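Local coordinates for protein putative hydroxymethylglutaryl-CoA synthase (Streptococcus mutans, PDB 3SQZ) that binds coenzyme A and, as a thiolase-fold enzyme, probably condenses acetyl-CoA with acetoacetyl-CoA to give hydroxymethylglutaryl-CoA, at residues Ala397-Tyr402 / Lys410-His415; Gly43-Gln48 / Ala93-Thr98; Gln212-Met217 / Leu240-Thr245; Ile105-Leu110 / Arg137-Lys142; Ala171-Lys176 / Ile311-Leu316. One frame throughout, in Å; residues are numbered along the deposited sequence. Where two conformers were deposited one is given.

Contact 1 (Ala397-Tyr402 / Lys410-His415); sequences ASFKEY and KEILEH
Ala397 and Ile412 form an antiparallel hydrogen-bonded pair, their CA atoms 4.9 Å apart, closed by two nearly straight bonds: Ala397 N to Ile412 O at 2.9 Å and Ile412 N to Ala397 O, also 2.9 Å. On the face of the sheet that carries both side chains, Ala397 CB rests against Ile412 CB at 4.1 Å. Beyond this pair the two chains diverge, and the gap is bridged by a water that accepts from Phe399 N and donates to Lys410 O. These strands, 397-398 and 407-413, make a beta hairpin, which strand 416-421 extends on the far side of 407-413 into a small three-stranded antiparallel sheet in the C-terminal part of the chain, away from the annotated sites. Where the strand pairing has given out, the Phe399 side chain takes over the contact. With CG set beside its own backbone N (chi1 -52°), the ring swings back across the opposite strand: CE2 meets Glu411 CA at 3.7 Å, while CZ presents the ring edge to Ile412 CG1 at 4.0 Å, and CD1 of the isoleucine is equally near. Phe399 also touches Ile81 and Thr82, placing the ring between the hairpin and a loop of the N-terminal part. On the other face of the hairpin, Glu411 contributes chiefly its CB, 3.6 Å from Ala397 O, and its side chain also touches Ile418 of strand 416-421.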
# COMPACT_ATOMS: atom_id res chain seq x y z
N ALA A 397 -9.26 21.15 -18.51
CA ALA A 397 -7.85 20.84 -18.70
C ALA A 397 -7.70 19.62 -19.59
O ALA A 397 -8.49 18.67 -19.50
CB ALA A 397 -7.17 20.57 -17.36
N SER A 398 -6.69 19.67 -20.45
CA SER A 398 -6.35 18.54 -21.31
C SER A 398 -4.98 18.00 -20.93
O SER A 398 -4.16 18.71 -20.34
CB SER A 398 -6.36 18.96 -22.77
OG SER A 398 -5.41 19.99 -23.00
N PHE A 399 -4.73 16.74 -21.28
CA PHE A 399 -3.48 16.07 -20.95
C PHE A 399 -2.92 15.35 -22.15
O PHE A 399 -3.66 14.84 -22.99
CB PHE A 399 -3.69 15.06 -19.83
CG PHE A 399 -4.38 15.62 -18.63
CD1 PHE A 399 -3.77 16.60 -17.86
CD2 PHE A 399 -5.66 15.20 -18.27
CE1 PHE A 399 -4.41 17.14 -16.76
CE2 PHE A 399 -6.30 15.74 -17.17
CZ PHE A 399 -5.68 16.71 -16.42
N LYS A 400 -1.60 15.28 -22.22
CA LYS A 400 -0.94 14.41 -23.17
C LYS A 400 -1.30 12.97 -22.83
O LYS A 400 -1.67 12.66 -21.69
CB LYS A 400 0.58 14.59 -23.09
N GLU A 401 -1.22 12.08 -23.81
CA GLU A 401 -1.42 10.67 -23.54
C GLU A 401 -0.13 10.06 -23.00
O GLU A 401 0.93 10.14 -23.63
CB GLU A 401 -1.88 9.91 -24.78
CG GLU A 401 -2.25 8.46 -24.49
CD GLU A 401 -2.54 7.64 -25.73
OE1 GLU A 401 -2.67 8.22 -26.83
OE2 GLU A 401 -2.62 6.40 -25.61
N TYR A 402 -0.23 9.46 -21.82
CA TYR A 402 0.89 8.79 -21.19
C TYR A 402 0.57 7.31 -21.11
O TYR A 402 -0.58 6.89 -21.34
CB TYR A 402 1.11 9.34 -19.78
CG TYR A 402 1.58 10.78 -19.76
CD1 TYR A 402 2.92 11.09 -20.02
CD2 TYR A 402 0.71 11.82 -19.47
CE1 TYR A 402 3.36 12.40 -20.00
CE2 TYR A 402 1.14 13.13 -19.45
CZ TYR A 402 2.46 13.41 -19.71
OH TYR A 402 2.90 14.72 -19.68
N LYS A 410 -8.78 11.15 -18.38
CA LYS A 410 -8.82 11.57 -19.78
C LYS A 410 -8.70 13.07 -19.96
O LYS A 410 -8.07 13.55 -20.90
CB LYS A 410 -10.12 11.09 -20.44
CG LYS A 410 -10.33 9.59 -20.38
CD LYS A 410 -9.21 8.85 -21.09
CE LYS A 410 -9.50 7.35 -21.15
NZ LYS A 410 -10.69 7.04 -21.98
N GLU A 411 -9.34 13.81 -19.06
CA GLU A 411 -9.41 15.27 -19.14
C GLU A 411 -10.09 15.74 -17.86
O GLU A 411 -10.61 14.94 -17.09
CB GLU A 411 -10.25 15.70 -20.35
CG GLU A 411 -11.72 15.28 -20.26
CD GLU A 411 -12.55 15.69 -21.47
OE1 GLU A 411 -13.25 14.83 -22.04
OE2 GLU A 411 -12.51 16.88 -21.84
N ILE A 412 -10.10 17.06 -17.66
CA ILE A 412 -10.98 17.66 -16.67
C ILE A 412 -11.95 18.55 -17.45
O ILE A 412 -11.54 19.36 -18.27
CB ILE A 412 -10.19 18.47 -15.62
CG1 ILE A 412 -9.24 17.55 -14.85
CG2 ILE A 412 -11.16 19.17 -14.66
CD1 ILE A 412 -8.37 18.27 -13.83
N LEU A 413 -13.24 18.34 -17.21
CA LEU A 413 -14.29 19.02 -17.95
C LEU A 413 -15.11 19.83 -16.96
O LEU A 413 -15.81 19.26 -16.11
CB LEU A 413 -15.16 17.98 -18.65
CG LEU A 413 -16.27 18.51 -19.56
CD1 LEU A 413 -15.68 19.36 -20.69
CD2 LEU A 413 -17.10 17.37 -20.12
N GLU A 414 -15.00 21.15 -17.04
CA GLU A 414 -15.66 22.06 -16.10
C GLU A 414 -15.54 21.56 -14.67
O GLU A 414 -16.54 21.40 -13.95
CB GLU A 414 -17.10 22.35 -16.53
CG GLU A 414 -17.14 23.04 -17.89
CD GLU A 414 -18.48 23.65 -18.26
OE1 GLU A 414 -19.33 23.90 -17.38
OE2 GLU A 414 -18.70 23.88 -19.47
N HIS A 415 -14.30 21.29 -14.30
CA HIS A 415 -13.90 20.90 -12.95
C HIS A 415 -14.18 19.45 -12.58
O HIS A 415 -13.85 19.03 -11.47
CB HIS A 415 -14.47 21.86 -11.89
CG HIS A 415 -13.94 23.25 -12.00
ND1 HIS A 415 -14.70 24.32 -12.42
CD2 HIS A 415 -12.70 23.74 -11.77
CE1 HIS A 415 -13.96 25.41 -12.43
NE2 HIS A 415 -12.74 25.08 -12.03
O HOH W 1 -7.11 15.55 -22.50

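Contact 2 (Gly43-Gln48 / Ala93-Thr98); sequences GFTSSQ and ANEILT
The helix 85-94 region meets strand 37-45, a central strand of the large mixed sheet of the thiolase fold, where Glu95 and Ile96, at the C-terminal end of that region, lie against Gly43, Phe44 and Thr45. The methyl CG2 of Ile96 sits 3.6 Å from Gly43 N, and CD1 of the same side chain comes to 3.9 Å from that nitrogen. Gly43 CA also lies 4.2 Å from Glu95 CB. Bent at chi2 (-83°), the Glu95 chain then runs over the strand, with CG passing 3.8 Å from Phe44 O and, in the conformer given, 3.9 Å from Thr45 OG1. Its carboxylate is joined to the strand through a water, which accepts from Phe44 N at 2.9 Å and donates to Glu95 OE1 at 2.8 Å. OE1 has a second partner in Gln363 NE2. The Phe44 side chain leaves on the other face, toward Leu318 and Leu321 of helix 315-326. Polar linkage between the segments is thus indirect: one water accepts from a strand amide and donates a hydrogen bond to the carboxylate, whose OE1 is held by this water and by Gln363, while the direct contact is van der Waals packing.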
# COMPACT_ATOMS: atom_id res chain seq x y z
N GLY A 43 -5.01 -7.89 -5.25
CA GLY A 43 -4.58 -7.36 -6.53
C GLY A 43 -3.59 -6.23 -6.31
O GLY A 43 -3.63 -5.56 -5.27
N PHE A 44 -2.71 -6.02 -7.28
CA PHE A 44 -1.77 -4.91 -7.21
C PHE A 44 -1.57 -4.30 -8.57
O PHE A 44 -1.38 -5.02 -9.55
CB PHE A 44 -0.41 -5.35 -6.66
CG PHE A 44 0.59 -4.24 -6.61
CD1 PHE A 44 0.41 -3.18 -5.73
CD2 PHE A 44 1.69 -4.21 -7.46
CE1 PHE A 44 1.31 -2.13 -5.69
CE2 PHE A 44 2.59 -3.16 -7.42
CZ PHE A 44 2.40 -2.12 -6.54
N THR A 45 -1.58 -2.98 -8.64
CA THR A 45 -1.26 -2.22 -9.85
C THR A 45 -0.27 -1.12 -9.48
O THR A 45 -0.46 -0.46 -8.46
CB THR A 45 -2.55 -1.58 -10.48
OG1 THR A 45 -3.44 -2.61 -10.93
CG2 THR A 45 -2.21 -0.66 -11.66
N SER A 46 0.74 -0.90 -10.30
CA SER A 46 1.57 0.27 -10.17
C SER A 46 1.51 1.07 -11.46
O SER A 46 0.76 0.72 -12.37
CB SER A 46 3.00 -0.10 -9.77
OG SER A 46 3.74 1.05 -9.39
N SER A 47 2.26 2.16 -11.53
CA SER A 47 2.32 2.96 -12.74
C SER A 47 3.24 2.30 -13.77
O SER A 47 3.86 1.26 -13.51
CB SER A 47 2.80 4.37 -12.40
OG SER A 47 4.01 4.30 -11.68
N GLN A 48 3.32 2.91 -14.95
CA GLN A 48 3.99 2.29 -16.09
C GLN A 48 5.42 2.79 -16.30
O GLN A 48 6.06 2.42 -17.28
CB GLN A 48 3.18 2.51 -17.36
CG GLN A 48 1.73 2.06 -17.26
CD GLN A 48 1.57 0.59 -16.93
OE1 GLN A 48 0.77 0.21 -16.06
NE2 GLN A 48 2.30 -0.25 -17.64
N ALA A 93 -8.16 -3.44 -8.54
CA ALA A 93 -9.37 -4.24 -8.38
C ALA A 93 -9.66 -5.05 -9.65
O ALA A 93 -10.12 -6.19 -9.59
CB ALA A 93 -10.54 -3.35 -8.04
N ASN A 94 -9.39 -4.45 -10.81
CA ASN A 94 -9.63 -5.12 -12.08
C ASN A 94 -8.79 -6.39 -12.19
O ASN A 94 -9.18 -7.33 -12.89
CB ASN A 94 -9.31 -4.15 -13.21
CG ASN A 94 -9.68 -4.69 -14.57
OD1 ASN A 94 -10.85 -4.97 -14.84
ND2 ASN A 94 -8.69 -4.83 -15.43
N GLU A 95 -7.66 -6.43 -11.49
CA GLU A 95 -6.79 -7.60 -11.46
C GLU A 95 -7.49 -8.83 -10.86
O GLU A 95 -7.13 -9.96 -11.20
CB GLU A 95 -5.53 -7.31 -10.63
CG GLU A 95 -4.54 -6.33 -11.25
CD GLU A 95 -3.61 -6.99 -12.26
OE1 GLU A 95 -2.95 -7.99 -11.91
OE2 GLU A 95 -3.52 -6.49 -13.39
N ILE A 96 -8.45 -8.62 -9.96
CA ILE A 96 -8.97 -9.73 -9.16
C ILE A 96 -10.48 -9.96 -9.20
O ILE A 96 -10.93 -11.05 -8.87
CB ILE A 96 -8.54 -9.61 -7.67
CG1 ILE A 96 -8.94 -8.26 -7.08
CG2 ILE A 96 -7.04 -9.85 -7.54
CD1 ILE A 96 -8.91 -8.20 -5.56
N LEU A 97 -11.27 -8.97 -9.60
CA LEU A 97 -12.73 -9.12 -9.46
C LEU A 97 -13.38 -9.92 -10.57
O LEU A 97 -13.09 -9.72 -11.74
CB LEU A 97 -13.43 -7.77 -9.37
CG LEU A 97 -13.08 -6.91 -8.16
CD1 LEU A 97 -13.98 -5.69 -8.12
CD2 LEU A 97 -13.14 -7.69 -6.85
N THR A 98 -14.29 -10.81 -10.18
CA THR A 98 -15.13 -11.53 -11.13
C THR A 98 -16.51 -10.89 -11.20
O THR A 98 -16.86 -10.03 -10.39
CB THR A 98 -15.32 -12.97 -10.67
OG1 THR A 98 -15.98 -12.96 -9.40
CG2 THR A 98 -13.99 -13.70 -10.58
O HOH W 2 -2.49 -8.19 -9.20

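Contact 3 (Gln212-Met217 / Leu240-Thr245); sequences QTRDIM and LDMLKT
Arg214 reaches from the chain just past strand 203-213 to helix 232-254 and pairs with Asp241 in a salt bridge, tying an inner strand of the large thiolase-fold sheet to a helix packed on it. The grip falls on a single carboxylate oxygen: Arg214 NH1 donates at 2.8 Å to Asp241 OD2, which accepts through its anti lone pair, while Arg214 NH2 adds a weak, bent bond to OD2 at 3.0 Å. Guanidinium and carboxylate planes are turned 52° apart, so this is not the flat, two-oxygen form of the pair. Met242 supplies the floor, its CG lying 3.7 Å from Arg214 CZ, over the centre of one guanidinium face. The arginine chain stays extended until a bend at chi3 (-61°) brings the guanidinium to Asp241. Bent at its own last torsion (chi3 71°), Met242 in the conformer given carries CE back to the strand, 3.4 Å from Gln212 O.

Around this first shell, Gln238, one turn earlier in the helix, accepts a further hydrogen bond from Arg214 NH1 and helps fix the guanidinium. Met242 also packs on Tyr341 and Ala347 of the adjoining strands. One turn beyond Asp241, Thr245 doubles the bonding at the helix backbone: its OG1 donates to Asp241 O at 2.8 Å, and its N reaches the same oxygen from the opposite face of the carbonyl plane.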
# COMPACT_ATOMS: atom_id res chain seq x y z
N GLN A 212 -2.91 2.22 18.64
CA GLN A 212 -2.44 3.30 19.50
C GLN A 212 -2.46 4.60 18.71
O GLN A 212 -2.06 4.61 17.54
CB GLN A 212 -1.02 3.00 19.99
CG GLN A 212 -0.54 3.99 21.04
CD GLN A 212 0.87 3.72 21.54
OE1 GLN A 212 1.49 2.68 21.24
NE2 GLN A 212 1.39 4.65 22.31
N THR A 213 -2.92 5.68 19.34
CA THR A 213 -2.89 7.01 18.75
C THR A 213 -2.00 7.91 19.58
O THR A 213 -2.07 7.88 20.81
CB THR A 213 -4.31 7.62 18.72
OG1 THR A 213 -5.17 6.84 17.89
CG2 THR A 213 -4.29 9.05 18.20
N ARG A 214 -1.19 8.73 18.91
CA ARG A 214 -0.32 9.70 19.56
C ARG A 214 -0.21 10.93 18.67
O ARG A 214 0.20 10.83 17.52
CB ARG A 214 1.08 9.09 19.75
CG ARG A 214 2.07 9.90 20.55
CD ARG A 214 3.42 9.21 20.56
NE ARG A 214 3.36 7.89 21.18
CZ ARG A 214 4.38 7.04 21.25
NH1 ARG A 214 5.56 7.36 20.73
NH2 ARG A 214 4.22 5.86 21.85
N ASP A 215 -0.53 12.10 19.21
CA ASP A 215 -0.60 13.35 18.45
C ASP A 215 0.80 13.94 18.27
O ASP A 215 1.36 14.53 19.19
CB ASP A 215 -1.54 14.30 19.19
CG ASP A 215 -1.66 15.67 18.55
OD1 ASP A 215 -1.20 15.89 17.42
OD2 ASP A 215 -2.25 16.54 19.21
N ILE A 216 1.35 13.75 17.08
CA ILE A 216 2.70 14.20 16.74
C ILE A 216 2.71 14.78 15.32
O ILE A 216 1.76 14.61 14.56
CB ILE A 216 3.75 13.06 16.87
CG1 ILE A 216 3.46 11.91 15.89
CG2 ILE A 216 3.83 12.57 18.31
CD1 ILE A 216 4.59 10.91 15.78
N MET A 217 3.80 15.45 14.97
CA MET A 217 3.94 16.00 13.63
C MET A 217 5.24 15.51 12.97
O MET A 217 6.14 16.29 12.67
CB MET A 217 3.81 17.53 13.63
CG MET A 217 2.41 17.98 14.03
SD MET A 217 1.14 17.41 12.86
CE MET A 217 0.97 18.86 11.82
N LEU A 240 9.38 3.55 15.39
CA LEU A 240 9.97 2.49 16.22
C LEU A 240 9.41 2.46 17.64
O LEU A 240 9.23 1.38 18.21
CB LEU A 240 11.50 2.59 16.23
CG LEU A 240 12.15 2.35 14.88
CD1 LEU A 240 13.63 2.68 14.92
CD2 LEU A 240 11.95 0.91 14.43
N ASP A 241 9.12 3.62 18.22
CA ASP A 241 8.55 3.64 19.57
C ASP A 241 7.10 3.16 19.60
O ASP A 241 6.69 2.46 20.53
CB ASP A 241 8.67 5.01 20.21
CG ASP A 241 8.28 4.99 21.68
OD1 ASP A 241 9.02 4.36 22.46
OD2 ASP A 241 7.23 5.57 22.04
N MET A 242 6.31 3.54 18.61
CA MET A 242 4.95 3.05 18.54
C MET A 242 4.93 1.55 18.24
O MET A 242 4.09 0.83 18.75
CB MET A 242 4.13 3.85 17.53
CG MET A 242 3.96 5.28 17.99
SD MET A 242 2.71 6.19 17.08
CE MET A 242 1.19 5.43 17.67
N LEU A 243 5.89 1.08 17.45
CA LEU A 243 6.02 -0.35 17.23
C LEU A 243 6.32 -1.07 18.55
O LEU A 243 5.64 -2.02 18.94
CB LEU A 243 7.11 -0.64 16.21
CG LEU A 243 7.51 -2.10 16.01
CD1 LEU A 243 6.36 -2.96 15.50
CD2 LEU A 243 8.69 -2.18 15.07
N LYS A 244 7.35 -0.60 19.25
CA LYS A 244 7.77 -1.23 20.49
C LYS A 244 6.65 -1.27 21.52
O LYS A 244 6.38 -2.32 22.12
CB LYS A 244 8.98 -0.49 21.09
CG LYS A 244 9.40 -0.98 22.47
CD LYS A 244 10.55 -0.16 23.02
CE LYS A 244 10.97 -0.65 24.41
NZ LYS A 244 12.20 0.01 24.89
N THR A 245 6.00 -0.13 21.74
CA THR A 245 5.00 -0.02 22.79
C THR A 245 3.71 -0.75 22.43
O THR A 245 3.06 -1.35 23.29
CB THR A 245 4.70 1.45 23.18
OG1 THR A 245 4.29 2.19 22.02
CG2 THR A 245 5.93 2.11 23.79

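Contact 4 (Ile105-Leu110 / Arg137-Lys142); sequences IDMVIL and RSFEMK
Ile109 and Phe139 lie side by side and point the same way from neighbouring strands, with Ile109 CG1 3.7 Å from Phe139 CZ. CG2 of the same isoleucine touches Met141 CG at 3.9 Å as well as the ring. At the neighbouring ring atom, Phe139 CE2, Met107 SD approaches at 3.8 Å, lying 80° off the ring normal; this is a Met-aromatic contact made at the edge. With CG between the backbone N and the carbonyl carbon (chi1 62°), the phenylalanine ring is brought over toward strand 105-111. Helix 147-161 covers this face, Ala151 touching Ile109 and Tyr154 touching Met107.

On the reverse face Val108 meets Ser138, and Leu110 CD2 lies beside the chain of Glu140; helix 122-129, the connection of this beta-alpha-beta unit, packs there through Ala123. The strands are parallel, and Met107, Val108, Ile109 and Leu110 pair with Arg137, Ser138, Phe139 and Glu140. Five backbone bonds hold them, from Arg137 N to Asp106 O at one end to Met141 N to Leu110 O at 2.8 Å at the other.

Polar groups flank the apolar centre. Arg137 NH1 gives Met107 SD a weak hydrogen bond of 3.6 Å, the sulfur lying in the guanidinium plane. Asp106 OD1 accepts from His158, and Glu140 OE1 from Gly122 N. The Met107 sulfur therefore serves two neighbours at once, an aromatic edge and a cationic N-H, linking the apolar face shared by the two strands to the charged end of Arg137.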
# COMPACT_ATOMS: atom_id res chain seq x y z
N ILE A 105 -20.39 -7.58 -3.81
CA ILE A 105 -19.74 -6.51 -3.06
C ILE A 105 -20.76 -5.45 -2.70
O ILE A 105 -21.44 -4.91 -3.59
CB ILE A 105 -18.59 -5.88 -3.88
CG1 ILE A 105 -17.40 -6.84 -3.98
CG2 ILE A 105 -18.15 -4.55 -3.26
CD1 ILE A 105 -16.43 -6.49 -5.10
N ASP A 106 -20.88 -5.12 -1.41
CA ASP A 106 -21.80 -4.05 -1.02
C ASP A 106 -21.12 -2.96 -0.19
O ASP A 106 -21.80 -2.12 0.40
CB ASP A 106 -23.07 -4.59 -0.34
CG ASP A 106 -22.81 -5.17 1.02
OD1 ASP A 106 -21.64 -5.38 1.38
OD2 ASP A 106 -23.80 -5.42 1.74
N MET A 107 -19.79 -2.95 -0.21
CA MET A 107 -19.05 -1.86 0.40
C MET A 107 -17.72 -1.73 -0.32
O MET A 107 -17.02 -2.74 -0.55
CB MET A 107 -18.86 -2.08 1.91
CG MET A 107 -18.05 -0.99 2.57
SD MET A 107 -18.30 -0.77 4.35
CE MET A 107 -17.68 -2.33 4.98
N VAL A 108 -17.37 -0.51 -0.70
CA VAL A 108 -16.11 -0.20 -1.37
C VAL A 108 -15.45 0.90 -0.55
O VAL A 108 -16.03 1.98 -0.36
CB VAL A 108 -16.36 0.32 -2.80
CG1 VAL A 108 -15.04 0.66 -3.48
CG2 VAL A 108 -17.15 -0.71 -3.63
N ILE A 109 -14.25 0.62 -0.03
CA ILE A 109 -13.54 1.57 0.81
C ILE A 109 -12.21 1.91 0.16
O ILE A 109 -11.41 1.00 -0.13
CB ILE A 109 -13.25 1.02 2.23
CG1 ILE A 109 -14.53 0.45 2.87
CG2 ILE A 109 -12.63 2.11 3.09
CD1 ILE A 109 -14.29 -0.20 4.23
N LEU A 110 -11.96 3.19 -0.06
CA LEU A 110 -10.67 3.66 -0.55
C LEU A 110 -9.89 4.28 0.60
O LEU A 110 -10.30 5.30 1.15
CB LEU A 110 -10.88 4.70 -1.65
CG LEU A 110 -9.60 5.41 -2.12
CD1 LEU A 110 -8.58 4.44 -2.71
CD2 LEU A 110 -9.94 6.52 -3.11
N ARG A 137 -22.34 0.78 -0.18
CA ARG A 137 -21.81 2.04 0.33
C ARG A 137 -20.36 2.20 -0.12
O ARG A 137 -19.60 1.23 -0.16
CB ARG A 137 -21.94 2.17 1.85
CG ARG A 137 -21.06 1.27 2.68
CD ARG A 137 -21.12 1.63 4.18
NE ARG A 137 -22.39 1.29 4.83
CZ ARG A 137 -22.67 0.10 5.35
NH1 ARG A 137 -21.79 -0.90 5.29
NH2 ARG A 137 -23.85 -0.10 5.93
N SER A 138 -19.99 3.42 -0.45
CA SER A 138 -18.65 3.72 -0.95
C SER A 138 -18.15 4.96 -0.23
O SER A 138 -18.88 5.96 -0.11
CB SER A 138 -18.71 4.02 -2.45
OG SER A 138 -19.24 2.92 -3.17
N PHE A 139 -16.92 4.91 0.28
CA PHE A 139 -16.36 6.06 0.96
C PHE A 139 -14.84 5.91 1.07
O PHE A 139 -14.27 4.86 0.75
CB PHE A 139 -17.01 6.27 2.35
CG PHE A 139 -16.79 5.13 3.28
CD1 PHE A 139 -15.71 5.15 4.16
CD2 PHE A 139 -17.64 4.03 3.28
CE1 PHE A 139 -15.47 4.08 5.00
CE2 PHE A 139 -17.40 2.96 4.11
CZ PHE A 139 -16.32 2.98 4.97
N GLU A 140 -14.20 6.97 1.55
CA GLU A 140 -12.77 7.04 1.72
C GLU A 140 -12.43 7.05 3.21
O GLU A 140 -13.19 7.59 4.02
CB GLU A 140 -12.33 8.36 1.11
CG GLU A 140 -10.99 8.44 0.46
CD GLU A 140 -10.80 9.76 -0.27
OE1 GLU A 140 -11.22 9.91 -1.43
OE2 GLU A 140 -10.18 10.64 0.33
N MET A 141 -11.28 6.46 3.55
CA MET A 141 -10.70 6.62 4.87
C MET A 141 -9.36 7.32 4.76
O MET A 141 -8.61 7.11 3.80
CB MET A 141 -10.49 5.28 5.56
CG MET A 141 -11.76 4.58 5.97
SD MET A 141 -11.27 3.07 6.82
CE MET A 141 -12.85 2.46 7.40
N LYS A 142 -9.05 8.15 5.75
CA LYS A 142 -7.81 8.90 5.78
C LYS A 142 -7.18 8.87 7.16
O LYS A 142 -7.81 9.22 8.16
CB LYS A 142 -8.05 10.37 5.41
CG LYS A 142 -6.78 11.23 5.43
CD LYS A 142 -7.09 12.71 5.64
CE LYS A 142 -7.85 13.32 4.47
NZ LYS A 142 -8.37 14.68 4.80

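Contact 5 (Ala171-Lys176 / Ile311-Leu316); sequences ASDIAK and IYTGSL
Asp173 and Thr313 join strand 166-175, an inner strand of the large thiolase-fold sheet, to the turn that leads into helix 315-326, deep in the protein. Asp173 OD1 accepts two bonds from the one threonine, from OG1 at 2.7 Å and from N at 3.0 Å. Both donors come on the anti side but from opposite faces of the carboxylate plane. The other oxygen, OD2, is bound by Ser114 OG, Thr112 OG1 and the backbone N of Glu113, a predicted proton donor/acceptor of the active site. This buried carboxylate is thus held through both oxygens, which would be expected to stabilise its negative charge, and it ties the predicted active-site loop to the turn after Asn310.

Tyr312 packs against both Asp173 and Ala175. Its ring edge faces Asp173 CG, the carboxylate plane being turned 80° to the ring. Over one face, Ala175 CB makes a CH-pi contact, 3.7 Å from the ring centroid. The phenol OH is linked to the strand by a water 2.8 Å from Tyr312 OH, which accepts from Lys176 N at 3.0 Å.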
# COMPACT_ATOMS: atom_id res chain seq x y z
N ALA A 171 -6.16 0.34 -1.27
CA ALA A 171 -5.14 1.14 -0.60
C ALA A 171 -4.26 1.70 -1.71
O ALA A 171 -3.40 0.98 -2.24
CB ALA A 171 -4.33 0.27 0.33
N SER A 172 -4.49 2.96 -2.07
CA SER A 172 -3.95 3.53 -3.29
C SER A 172 -3.34 4.89 -3.00
O SER A 172 -3.95 5.71 -2.33
CB SER A 172 -5.07 3.69 -4.32
OG SER A 172 -4.55 4.20 -5.53
N ASP A 173 -2.13 5.12 -3.50
CA ASP A 173 -1.41 6.35 -3.16
C ASP A 173 -0.29 6.62 -4.15
O ASP A 173 0.26 5.70 -4.78
CB ASP A 173 -0.82 6.26 -1.75
CG ASP A 173 -1.77 6.75 -0.67
OD1 ASP A 173 -2.06 5.99 0.28
OD2 ASP A 173 -2.20 7.93 -0.74
N ILE A 174 0.07 7.90 -4.23
CA ILE A 174 1.25 8.34 -4.95
C ILE A 174 2.07 9.16 -3.98
O ILE A 174 1.64 10.23 -3.52
CB ILE A 174 0.86 9.17 -6.18
CG1 ILE A 174 0.11 8.27 -7.18
CG2 ILE A 174 2.09 9.78 -6.83
CD1 ILE A 174 -0.56 9.02 -8.29
N ALA A 175 3.25 8.63 -3.64
CA ALA A 175 4.13 9.28 -2.69
C ALA A 175 5.03 10.26 -3.44
O ALA A 175 5.88 9.85 -4.24
CB ALA A 175 4.94 8.26 -1.92
N LYS A 176 4.81 11.54 -3.19
CA LYS A 176 5.41 12.62 -3.95
C LYS A 176 5.93 13.64 -2.94
O LYS A 176 5.15 14.25 -2.21
CB LYS A 176 4.33 13.22 -4.86
CG LYS A 176 4.78 14.33 -5.78
CD LYS A 176 3.68 14.75 -6.75
CE LYS A 176 3.33 13.62 -7.71
NZ LYS A 176 2.27 14.01 -8.69
N ILE A 311 4.38 3.46 -1.21
CA ILE A 311 3.01 3.61 -1.70
C ILE A 311 2.04 3.92 -0.56
O ILE A 311 0.84 3.66 -0.64
CB ILE A 311 2.54 2.42 -2.59
CG1 ILE A 311 2.36 1.12 -1.79
CG2 ILE A 311 3.50 2.25 -3.76
CD1 ILE A 311 1.63 0.04 -2.57
N TYR A 312 2.58 4.52 0.50
CA TYR A 312 1.78 4.99 1.63
C TYR A 312 0.82 3.90 2.15
O TYR A 312 1.30 2.87 2.67
CB TYR A 312 1.06 6.30 1.30
CG TYR A 312 1.92 7.55 1.09
CD1 TYR A 312 3.14 7.73 1.73
CD2 TYR A 312 1.44 8.59 0.28
CE1 TYR A 312 3.87 8.92 1.55
CE2 TYR A 312 2.15 9.75 0.11
CZ TYR A 312 3.36 9.92 0.74
OH TYR A 312 4.08 11.08 0.58
N THR A 313 -0.50 4.09 2.04
CA THR A 313 -1.44 3.14 2.63
C THR A 313 -1.23 1.70 2.19
O THR A 313 -1.49 0.77 2.95
CB THR A 313 -2.92 3.52 2.34
OG1 THR A 313 -3.15 3.55 0.92
CG2 THR A 313 -3.30 4.85 2.99
N GLY A 314 -0.81 1.50 0.95
CA GLY A 314 -0.67 0.16 0.45
C GLY A 314 0.61 -0.55 0.84
O GLY A 314 0.74 -1.75 0.59
N SER A 315 1.55 0.14 1.48
CA SER A 315 2.89 -0.42 1.60
C SER A 315 2.96 -1.68 2.46
O SER A 315 3.63 -2.63 2.09
CB SER A 315 3.88 0.64 2.08
OG SER A 315 3.59 1.00 3.42
N LEU A 316 2.26 -1.70 3.59
CA LEU A 316 2.21 -2.88 4.45
C LEU A 316 1.68 -4.07 3.65
O LEU A 316 2.20 -5.19 3.75
CB LEU A 316 1.30 -2.62 5.64
CG LEU A 316 0.97 -3.81 6.54
CD1 LEU A 316 2.21 -4.39 7.22
CD2 LEU A 316 -0.06 -3.40 7.59
O HOH W 3 2.92 12.77 -1.27

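How the contacts relate
From the N terminus, contact 2 closes first, bringing residues 93-98 back to strand 37-45. Contact 4 follows with the beta-alpha-beta unit that ends in edge strand 137-141. Contact 5 closes the longest loop, from strand 166-175 to residues 311-316, which lead into helix 315-326, and within that loop contact 3 closes a shorter one at helix 232-254. Contact 1 comes last, in a separate small sheet. No loops cross. Contacts 2 to 5 all reach the large mixed sheet: Leu97 packs on Ile105, Phe44 on Ile311 and Leu110 on Ser172, joining contacts 2, 4 and 5, whereas contact 3 stands about 9 Å from contact 5 at the nearest atoms.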